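Local coordinates for F1 capsule-anchoring protein (Yersinia pestis, PDB 2XET) that probably takes part, as an outer-membrane usher of the chaperone-usher pathway, in assembling and secreting the F1 capsular antigen, at residues G2-L8 and S38-G44. Residues are numbered along the deposited sequence.
Sequences GRLFLHL and SGVYLTG. With SO4 (sulfate ion), chain D.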
ATOM      1  N   GLY A   2      -4.052  -0.385  13.469  1.00 16.77           N
ATOM      2  CA  GLY A   2      -2.728   0.050  13.053  1.00 14.01           C
ATOM      3  C   GLY A   2      -2.753   1.185  12.051  1.00 12.55           C
ATOM      4  O   GLY A   2      -3.527   1.165  11.105  1.00 11.38           O
ATOM      5  N   ARG A   3      -1.873   2.163  12.256  1.00 10.89           N
ATOM      6  CA  ARG A   3      -1.723   3.247  11.305  1.00  9.87           C
ATOM      7  C   ARG A   3      -0.271   3.358  10.870  1.00  9.23           C
ATOM      8  O   ARG A   3       0.668   3.167  11.677  1.00  8.95           O
ATOM      9  CB  ARG A   3      -2.268   4.566  11.872  1.00 10.23           C
ATOM     10  CG  ARG A   3      -1.493   5.136  13.023  1.00 10.33           C
ATOM     11  CD  ARG A   3      -2.309   6.092  13.925  1.00 11.45           C
ATOM     12  NE  ARG A   3      -3.277   5.383  14.777  1.00 14.10           N
ATOM     13  CZ  ARG A   3      -3.007   4.768  15.938  1.00 14.43           C
ATOM     14  NH1 ARG A   3      -1.771   4.701  16.448  1.00 10.59           N
ATOM     15  NH2 ARG A   3      -3.991   4.172  16.608  1.00 15.25           N
ATOM     16  N   LEU A   4      -0.082   3.662   9.590  1.00  7.96           N
ATOM     17  CA  LEU A   4       1.263   3.706   9.032  1.00  7.92           C
ATOM     18  C   LEU A   4       1.376   4.527   7.769  1.00  7.19           C
ATOM     19  O   LEU A   4       0.399   4.665   7.023  1.00  5.81           O
ATOM     20  CB  LEU A   4       1.758   2.284   8.752  1.00  9.73           C
ATOM     21  CG  LEU A   4       1.398   1.718   7.375  1.00 11.63           C
ATOM     22  CD1 LEU A   4       2.442   0.676   7.000  1.00 14.32           C
ATOM     23  CD2 LEU A   4       0.021   1.141   7.461  1.00 15.22           C
ATOM     24  N   PHE A   5       2.585   5.048   7.560  1.00  7.10           N
ATOM     25  CA  PHE A   5       3.040   5.608   6.297  1.00  6.43           C
ATOM     26  C   PHE A   5       3.700   4.433   5.577  1.00  7.07           C
ATOM     27  O   PHE A   5       4.636   3.808   6.134  1.00  7.33           O
ATOM     28  CB  PHE A   5       4.106   6.684   6.529  1.00  6.68           C
ATOM     29  CG  PHE A   5       3.579   7.929   7.211  1.00  6.29           C
ATOM     30  CD1 PHE A   5       3.081   8.995   6.457  1.00  6.13           C
ATOM     31  CD2 PHE A   5       3.585   8.028   8.600  1.00  7.67           C
ATOM     32  CE1 PHE A   5       2.589  10.141   7.092  1.00  5.89           C
ATOM     33  CE2 PHE A   5       3.083   9.168   9.239  1.00  6.52           C
ATOM     34  CZ  PHE A   5       2.586  10.220   8.479  1.00  6.49           C
ATOM     35  N   LEU A   6       3.234   4.140   4.365  1.00  6.41           N
ATOM     36  CA  LEU A   6       3.797   3.038   3.581  1.00  6.64           C
ATOM     37  C   LEU A   6       4.455   3.521   2.291  1.00  6.67           C
ATOM     38  O   LEU A   6       3.790   4.111   1.430  1.00  6.74           O
ATOM     39  CB  LEU A   6       2.690   2.027   3.250  1.00  6.51           C
ATOM     40  CG  LEU A   6       3.109   0.753   2.525  1.00  7.19           C
ATOM     41  CD1 LEU A   6       4.047  -0.081   3.402  1.00  9.17           C
ATOM     42  CD2 LEU A   6       1.859  -0.037   2.137  1.00  7.60           C
ATOM     43  N   HIS A   7       5.774   3.322   2.187  1.00  6.83           N
ATOM     44  CA  HIS A   7       6.498   3.713   0.992  1.00  7.37           C
ATOM     45  C   HIS A   7       6.514   2.540   0.043  1.00  7.30           C
ATOM     46  O   HIS A   7       7.044   1.484   0.379  1.00  7.91           O
ATOM     47  CB  HIS A   7       7.951   4.121   1.325  1.00  7.76           C
ATOM     48  CG  HIS A   7       8.705   4.687   0.165  1.00  9.71           C
ATOM     49  ND1 HIS A   7      10.085   4.675   0.105  1.00 13.93           N
ATOM     50  CD2 HIS A   7       8.283   5.291  -0.973  1.00  8.96           C
ATOM     51  CE1 HIS A   7      10.479   5.237  -1.025  1.00 12.79           C
ATOM     52  NE2 HIS A   7       9.408   5.617  -1.699  1.00 11.09           N
ATOM     53  N   LEU A   8       5.903   2.723  -1.125  1.00  7.19           N
ATOM     54  CA  LEU A   8       5.789   1.661  -2.115  1.00  7.50           C
ATOM     55  C   LEU A   8       6.773   1.873  -3.245  1.00  8.25           C
ATOM     56  O   LEU A   8       6.977   2.994  -3.664  1.00  8.16           O
ATOM     57  CB  LEU A   8       4.357   1.639  -2.685  1.00  7.87           C
ATOM     58  CG  LEU A   8       3.248   1.219  -1.718  1.00  8.03           C
ATOM     59  CD1 LEU A   8       1.900   1.721  -2.256  1.00 10.88           C
ATOM     60  CD2 LEU A   8       3.230  -0.303  -1.508  1.00 10.07           C
ATOM     61  N   SER A  38       5.449   8.592  -3.690  1.00  4.51           N
ATOM     62  CA  SER A  38       5.162   7.156  -3.809  1.00  5.33           C
ATOM     63  C   SER A  38       4.862   6.512  -2.454  1.00  5.30           C
ATOM     64  O   SER A  38       5.245   5.358  -2.181  1.00  5.58           O
ATOM     65  CB  SER A  38       6.295   6.412  -4.526  1.00  4.94           C
ATOM     66  OG  SER A  38       5.855   5.126  -4.942  1.00  5.11           O
ATOM     67  N   GLY A  39       4.172   7.284  -1.601  1.00  4.60           N
ATOM     68  CA  GLY A  39       3.683   6.786  -0.322  1.00  6.28           C
ATOM     69  C   GLY A  39       2.178   6.910  -0.138  1.00  5.71           C
ATOM     70  O   GLY A  39       1.482   7.645  -0.854  1.00  5.23           O
ATOM     71  N   VAL A  40       1.670   6.157   0.824  1.00  5.72           N
ATOM     72  CA  VAL A  40       0.280   6.270   1.243  1.00  6.24           C
ATOM     73  C   VAL A  40       0.172   6.166   2.767  1.00  6.63           C
ATOM     74  O   VAL A  40       0.971   5.477   3.408  1.00  6.15           O
ATOM     75  CB  VAL A  40      -0.579   5.183   0.539  1.00  5.72           C
ATOM     76  CG1 VAL A  40      -0.133   3.760   0.979  1.00  6.44           C
ATOM     77  CG2 VAL A  40      -2.072   5.411   0.811  1.00  7.03           C
ATOM     78  N   TYR A  41      -0.810   6.858   3.338  1.00  6.45           N
ATOM     79  CA  TYR A  41      -1.083   6.762   4.769  1.00  6.13           C
ATOM     80  C   TYR A  41      -2.385   5.974   4.937  1.00  6.24           C
ATOM     81  O   TYR A  41      -3.401   6.304   4.304  1.00  5.89           O
ATOM     82  CB  TYR A  41      -1.202   8.161   5.384  1.00  6.85           C
ATOM     83  CG  TYR A  41      -1.407   8.144   6.885  1.00  6.66           C
ATOM     84  CD1 TYR A  41      -0.347   7.811   7.758  1.00  5.77           C
ATOM     85  CD2 TYR A  41      -2.663   8.444   7.456  1.00  7.28           C
ATOM     86  CE1 TYR A  41      -0.517   7.799   9.145  1.00  5.48           C
ATOM     87  CE2 TYR A  41      -2.847   8.419   8.858  1.00  7.26           C
ATOM     88  CZ  TYR A  41      -1.766   8.086   9.694  1.00  5.64           C
ATOM     89  OH  TYR A  41      -1.942   8.071  11.063  1.00  6.82           O
ATOM     90  N   LEU A  42      -2.335   4.945   5.789  1.00  5.25           N
ATOM     91  CA  LEU A  42      -3.444   4.004   5.984  1.00  6.41           C
ATOM     92  C   LEU A  42      -3.697   3.838   7.491  1.00  6.34           C
ATOM     93  O   LEU A  42      -2.750   3.880   8.297  1.00  5.95           O
ATOM     94  CB  LEU A  42      -3.099   2.639   5.375  1.00  6.58           C
ATOM     95  CG  LEU A  42      -2.803   2.582   3.866  1.00  7.31           C
ATOM     96  CD1 LEU A  42      -2.239   1.218   3.424  1.00  8.60           C
ATOM     97  CD2 LEU A  42      -4.071   2.935   3.031  1.00  7.05           C
ATOM     98  N   THR A  43      -4.961   3.664   7.871  1.00  6.83           N
ATOM     99  CA  THR A  43      -5.317   3.498   9.267  1.00  7.28           C
ATOM    100  C   THR A  43      -6.338   2.352   9.394  1.00  7.08           C
ATOM    101  O   THR A  43      -6.928   1.910   8.390  1.00  6.69           O
ATOM    102  CB  THR A  43      -5.953   4.805   9.851  1.00  7.31           C
ATOM    103  OG1 THR A  43      -7.300   4.926   9.360  1.00  9.47           O
ATOM    104  CG2 THR A  43      -5.143   6.056   9.465  1.00  8.20           C
ATOM    105  N   GLY A  44      -6.510   1.865  10.629  1.00  8.22           N
ATOM    106  CA  GLY A  44      -7.505   0.832  10.948  1.00  9.75           C
ATOM    107  C   GLY A  44      -7.124  -0.536  10.432  1.00 11.09           C
ATOM    108  O   GLY A  44      -7.995  -1.373  10.182  1.00 11.75           O
TER
HETATM  109  S   SO4 D1091      -6.720   3.615  14.029  0.60 13.39           S
HETATM  110  O1  SO4 D1091      -6.132   4.962  13.960  0.60 15.11           O
HETATM  111  O2  SO4 D1091      -5.972   2.739  13.149  0.60 13.54           O
HETATM  112  O3  SO4 D1091      -6.630   3.166  15.419  0.60 14.10           O
HETATM  113  O4  SO4 D1091      -8.123   3.708  13.610  0.60 14.76           O
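Leu4, Leu6, Val40 and Leu42 form the apolar centre, on the inward face of the sheet. Leu4 CD2 lies 4.0 Å from Leu42 CB and Leu6 CB 4.0 Å from Val40 CG1; Leu8 CD1 joins at 4.3 Å from Val40 CG1. The same leucines of 2-8 reach strands 48-54 and 62-68 through Ile51, Val53 and Val67, so this face closes on the core. On the outer face Tyr41 directs its ring edge at the face of Phe5, with centroids 4.8 Å apart and planes at 51°, an exposed edge-to-face pair.

The strands meet at 157°, and Leu4-Leu42 and Leu6-Val40 are hydrogen-bonded pairs: Leu4 N to Leu42 O, Leu42 N to Leu4 O and Val40 N to Leu6 O are each 3.0 Å, and Leu6 N to Val40 O is 2.8 Å.

At one end Leu8 N donates to Ser38 O (2.9 Å) and Ser38 OG to Leu8 O (2.7 Å). At the other a sulfate, probably from crystallisation, links the segments, accepting hydrogen bonds from Arg3 NE at its O1 (3.0 Å) and Gly44 N at its O2 (2.7 Å), while Arg3 NH1 bonds Ile75 O and Gly77 O.

Such antiparallel edge pairing, with 39-45 outermost beside 2-10, suits the transthyretin-like beta-sandwich of usher C-terminal domains.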